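Local coordinates for predicted component of a thermophile-specific DNA repair system, contains a RAMP domain (Methanopyrus kandleri, PDB 4N0L), which binds RNA as the Csm3 subunit of the type III-A CRISPR system and may also act as an endonuclease, at residues T180-T183 with V184-F188; F62-A65 with W66-R70. One frame throughout, in Å; residues are numbered along the deposited sequence.

Contact 1. Residues T180-T183 with V184-F188; sequences TTYT and VNDVF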
loop_
_atom_site.group_PDB
_atom_site.type_symbol
_atom_site.label_atom_id
_atom_site.label_comp_id
_atom_site.label_asym_id
_atom_site.label_seq_id
_atom_site.Cartn_x
_atom_site.Cartn_y
_atom_site.Cartn_z
ATOM N N THR A 180 15.287 10.144 -8.438
ATOM C CA THR A 180 15.746 9.731 -9.759
ATOM C C THR A 180 16.950 10.569 -10.176
ATOM O O THR A 180 17.207 11.621 -9.591
ATOM C CB THR A 180 14.635 9.866 -10.820
ATOM O OG1 THR A 180 14.327 11.251 -11.025
ATOM C CG2 THR A 180 13.378 9.131 -10.374
ATOM N N THR A 181 17.694 10.088 -11.167
ATOM C CA THR A 181 18.849 10.815 -11.688
ATOM C C THR A 181 18.457 12.224 -12.131
ATOM O O THR A 181 19.179 13.188 -11.872
ATOM C CB THR A 181 19.498 10.065 -12.869
ATOM O OG1 THR A 181 20.053 8.830 -12.402
ATOM C CG2 THR A 181 20.600 10.897 -13.503
ATOM N N TYR A 182 17.304 12.335 -12.786
ATOM C CA TYR A 182 16.757 13.632 -13.176
ATOM C C TYR A 182 16.563 14.537 -11.962
ATOM O O TYR A 182 16.840 15.731 -12.015
ATOM C CB TYR A 182 15.429 13.456 -13.918
ATOM C CG TYR A 182 14.603 14.721 -14.012
ATOM C CD1 TYR A 182 14.893 15.693 -14.963
ATOM C CD2 TYR A 182 13.526 14.940 -13.160
ATOM C CE1 TYR A 182 14.140 16.850 -15.057
ATOM C CE2 TYR A 182 12.766 16.094 -13.248
ATOM C CZ TYR A 182 13.078 17.046 -14.197
ATOM O OH TYR A 182 12.327 18.197 -14.289
ATOM N N THR A 183 16.076 13.962 -10.870
ATOM C CA THR A 183 15.812 14.728 -9.660
ATOM C C THR A 183 17.118 15.247 -9.049
ATOM O O THR A 183 17.177 16.374 -8.554
ATOM C CB THR A 183 15.032 13.881 -8.630
ATOM O OG1 THR A 183 13.722 13.608 -9.140
ATOM C CG2 THR A 183 14.900 14.608 -7.305
ATOM N N VAL A 184 18.166 14.431 -9.106
ATOM C CA VAL A 184 19.469 14.813 -8.565
ATOM C C VAL A 184 20.203 15.799 -9.477
ATOM O O VAL A 184 20.729 16.813 -9.015
ATOM C CB VAL A 184 20.365 13.580 -8.336
ATOM C CG1 VAL A 184 21.755 14.006 -7.879
ATOM C CG2 VAL A 184 19.729 12.647 -7.317
ATOM N N ASN A 185 20.238 15.492 -10.771
ATOM C CA ASN A 185 20.984 16.291 -11.739
ATOM C C ASN A 185 20.285 17.588 -12.148
ATOM O O ASN A 185 20.940 18.546 -12.561
ATOM C CB ASN A 185 21.277 15.461 -12.991
ATOM C CG ASN A 185 22.307 14.377 -12.745
ATOM O OD1 ASN A 185 22.763 14.179 -11.618
ATOM N ND2 ASN A 185 22.682 13.668 -13.804
ATOM N N ASP A 186 18.960 17.617 -12.048
ATOM C CA ASP A 186 18.195 18.762 -12.538
ATOM C C ASP A 186 17.450 19.491 -11.419
ATOM O O ASP A 186 17.742 20.650 -11.135
ATOM C CB ASP A 186 17.212 18.312 -13.624
ATOM C CG ASP A 186 16.458 19.470 -14.252
ATOM O OD1 ASP A 186 16.393 19.525 -15.498
ATOM O OD2 ASP A 186 15.923 20.319 -13.507
ATOM N N VAL A 187 16.484 18.818 -10.797
ATOM C CA VAL A 187 15.638 19.460 -9.792
ATOM C C VAL A 187 16.430 19.926 -8.572
ATOM O O VAL A 187 16.310 21.077 -8.146
ATOM C CB VAL A 187 14.515 18.520 -9.321
ATOM C CG1 VAL A 187 13.655 19.215 -8.274
ATOM C CG2 VAL A 187 13.663 18.087 -10.498
ATOM N N PHE A 188 17.243 19.032 -8.019
ATOM C CA PHE A 188 18.064 19.364 -6.861
ATOM C C PHE A 188 19.099 20.421 -7.227
ATOM O O PHE A 188 19.387 21.322 -6.440
ATOM C CB PHE A 188 18.762 18.118 -6.308
ATOM C CG PHE A 188 17.857 17.201 -5.528
ATOM C CD1 PHE A 188 16.525 17.523 -5.316
ATOM C CD2 PHE A 188 18.343 16.012 -5.004
ATOM C CE1 PHE A 188 15.699 16.682 -4.598
ATOM C CE2 PHE A 188 17.521 15.163 -4.286
ATOM C CZ PHE A 188 16.197 15.498 -4.082
#
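Y182 lies alongside D186 and slants across V187, four and five residues further on in the helix. Its CB carries CG anti to the backbone N (chi1 164°), which swings the ring along the helix toward its later residues. CD1 comes first, 3.7 Å from CB of D186; beyond it, CE1 is 3.5 Å from OD1 of the same aspartate, whose carboxylate plane is turned 42° from the ring. On the other flank CE2 meets CG2 of V187 at 3.5 Å, an apolar contact that continues more loosely through CZ to OH. The carboxylate of D186 has its charge partner further along, R190, to which OD2 is salt-bridged.

These residues form the first turns of helix 181-191, with T180 as its N-cap residue. The opening turn is alpha-helical, V184 N bonding to T180 O and N185 N to T181 O, but the helix then widens into a pi-type turn. Y182 O accepts D186 N at 2.8 Å and, weakly, V187 N, while F188 N reaches back five residues to T183 O at 2.7 Å.

At this wider turn T183 and F188 meet, with the methyl CG2 of T183 over one face of the F188 ring, offset toward its rim, 3.7 Å from the centroid, a CH-pi contact. OG1 of T183 is hydrogen-bonded to the backbone N of R223 at the start of strand 223-231.

Contact 2. Residues F62-A65 with W66-R70; sequences FELA and WMKSR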
loop_
_atom_site.group_PDB
_atom_site.type_symbol
_atom_site.label_atom_id
_atom_site.label_comp_id
_atom_site.label_asym_id
_atom_site.label_seq_id
_atom_site.Cartn_x
_atom_site.Cartn_y
_atom_site.Cartn_z
ATOM N N PHE A 62 -6.177 3.653 3.980
ATOM C CA PHE A 62 -7.127 2.704 3.409
ATOM C C PHE A 62 -8.068 2.118 4.455
ATOM O O PHE A 62 -9.263 1.973 4.204
ATOM C CB PHE A 62 -6.409 1.564 2.689
ATOM C CG PHE A 62 -7.344 0.527 2.136
ATOM C CD1 PHE A 62 -8.158 0.819 1.053
ATOM C CD2 PHE A 62 -7.430 -0.733 2.713
ATOM C CE1 PHE A 62 -9.030 -0.129 0.546
ATOM C CE2 PHE A 62 -8.300 -1.686 2.210
ATOM C CZ PHE A 62 -9.101 -1.382 1.126
ATOM N N GLU A 63 -7.527 1.758 5.614
ATOM C CA GLU A 63 -8.343 1.126 6.646
ATOM C C GLU A 63 -9.428 2.085 7.134
ATOM O O GLU A 63 -10.560 1.670 7.378
ATOM C CB GLU A 63 -7.472 0.628 7.812
ATOM C CG GLU A 63 -6.908 1.696 8.737
ATOM C CD GLU A 63 -6.025 1.106 9.824
ATOM O OE1 GLU A 63 -6.072 -0.125 10.025
ATOM O OE2 GLU A 63 -5.293 1.870 10.486
ATOM N N LEU A 64 -9.089 3.368 7.235
ATOM C CA LEU A 64 -10.060 4.398 7.599
ATOM C C LEU A 64 -11.127 4.560 6.525
ATOM O O LEU A 64 -12.316 4.647 6.827
ATOM C CB LEU A 64 -9.362 5.737 7.842
ATOM C CG LEU A 64 -8.568 5.857 9.140
ATOM C CD1 LEU A 64 -7.894 7.217 9.223
ATOM C CD2 LEU A 64 -9.473 5.622 10.344
ATOM N N ALA A 65 -10.690 4.611 5.272
ATOM C CA ALA A 65 -11.607 4.755 4.146
ATOM C C ALA A 65 -12.518 3.541 4.034
ATOM O O ALA A 65 -13.707 3.673 3.754
ATOM C CB ALA A 65 -10.837 4.961 2.852
ATOM N N TRP A 66 -11.950 2.360 4.258
ATOM C CA TRP A 66 -12.714 1.117 4.226
ATOM C C TRP A 66 -13.780 1.128 5.312
ATOM O O TRP A 66 -14.937 0.785 5.061
ATOM C CB TRP A 66 -11.788 -0.089 4.401
ATOM C CG TRP A 66 -12.472 -1.419 4.270
ATOM C CD1 TRP A 66 -12.644 -2.352 5.252
ATOM C CD2 TRP A 66 -13.066 -1.968 3.087
ATOM N NE1 TRP A 66 -13.310 -3.446 4.755
ATOM C CE2 TRP A 66 -13.580 -3.236 3.429
ATOM C CE3 TRP A 66 -13.213 -1.512 1.774
ATOM C CZ2 TRP A 66 -14.232 -4.050 2.504
ATOM C CZ3 TRP A 66 -13.861 -2.323 0.857
ATOM C CH2 TRP A 66 -14.363 -3.577 1.227
ATOM N N MET A 67 -13.379 1.532 6.513
ATOM C CA MET A 67 -14.280 1.621 7.656
ATOM C C MET A 67 -15.461 2.548 7.371
ATOM O O MET A 67 -16.616 2.166 7.553
ATOM C CB MET A 67 -13.517 2.106 8.894
ATOM C CG MET A 67 -14.368 2.246 10.146
ATOM S SD MET A 67 -13.525 3.131 11.478
ATOM C CE MET A 67 -13.606 4.819 10.883
ATOM N N LYS A 68 -15.164 3.766 6.925
ATOM C CA LYS A 68 -16.201 4.763 6.669
ATOM C C LYS A 68 -17.085 4.428 5.470
ATOM O O LYS A 68 -18.281 4.709 5.484
ATOM C CB LYS A 68 -15.576 6.147 6.483
ATOM C CG LYS A 68 -15.332 6.878 7.797
ATOM C CD LYS A 68 -14.037 7.669 7.792
ATOM C CE LYS A 68 -13.775 8.273 9.167
ATOM N NZ LYS A 68 -12.384 8.783 9.317
ATOM N N SER A 69 -16.499 3.829 4.437
ATOM C CA SER A 69 -17.252 3.480 3.232
ATOM C C SER A 69 -18.338 2.446 3.523
ATOM O O SER A 69 -19.337 2.366 2.811
ATOM C CB SER A 69 -16.314 2.954 2.144
ATOM O OG SER A 69 -15.796 1.682 2.493
ATOM N N ARG A 70 -18.132 1.653 4.568
ATOM C CA ARG A 70 -19.114 0.659 4.983
ATOM C C ARG A 70 -19.870 1.107 6.228
ATOM O O ARG A 70 -20.636 0.337 6.809
ATOM C CB ARG A 70 -18.445 -0.692 5.226
ATOM C CG ARG A 70 -18.045 -1.410 3.951
ATOM C CD ARG A 70 -17.293 -2.687 4.254
ATOM N NE ARG A 70 -17.202 -3.554 3.085
ATOM C CZ ARG A 70 -18.041 -4.552 2.826
ATOM N NH1 ARG A 70 -19.030 -4.825 3.666
ATOM N NH2 ARG A 70 -17.881 -5.287 1.735
#
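F62 and W66, one helical turn apart, lie side by side and point the same way. Both have CG anti to the backbone N (chi1 177° and -175°); the four-residue spacing puts both on one flank, and the shared torsion turns them in a common direction. The phenyl ring and the five-membered ring of the indole are nearly parallel, 24° between planes, yet slid so far apart, 5.8 Å between centroids, that they barely overlap. The nearest side-chain approach is CZ of F62 to CE3 of W66 at 4.2 Å, so the pair is held by loose apolar contact more than by stacking. The backbone links the same two residues, W66 N bonding to F62 O at 2.7 Å.

Both rings also meet Y244 of helix 238-255, edge-to-face in the case of W66, and both rest on V117 of helix 116-121. The indole NE1 is hydrogen-bonded to the carbonyl of W109, which, with the packing around it, would limit the rotation of the indole. This is the last part of helix 51-69, running beside the zinc site of H86, C88, C115 and C118; the nearest side-chain atom of W66 is about 7 Å from the zinc ion. E63, which is salt-bridged to R59, accepts a hydrogen bond from the backbone N of H86 through OE1, making it a second-shell residue of that site.

On another side of the helix, CD2 of L64 lies 4.2 Å from CE of M67, and both side chains touch F78 of helix 74-78. Toward the C-terminal end S69 N bonds to A65 O at 2.9 Å. S69 OG turns back and donates to W66 O, also at 2.9 Å, approaching from above the carbonyl plane.

Each contact joins neighbouring turns within one helix, but contact 1 opens helix 181-191 and contact 2 closes helix 51-69. They lie on opposite sides of the chain's centre, with nearest atoms about 25 Å apart, and do not touch. Contact 1 is the more peripheral, its centre about 26 Å from that of the chain, against about 14 Å, and is away from the zinc; its chemistry mixes a carboxylate, hydroxyls and a widened backbone turn against strand 223-231 of the antiparallel sheet. Contact 2 is largely aromatic and aliphatic, with the buried charge of E63 beside the zinc site, i to i+4 bonds from F62 to S69, and polar K68 and S69 exposed.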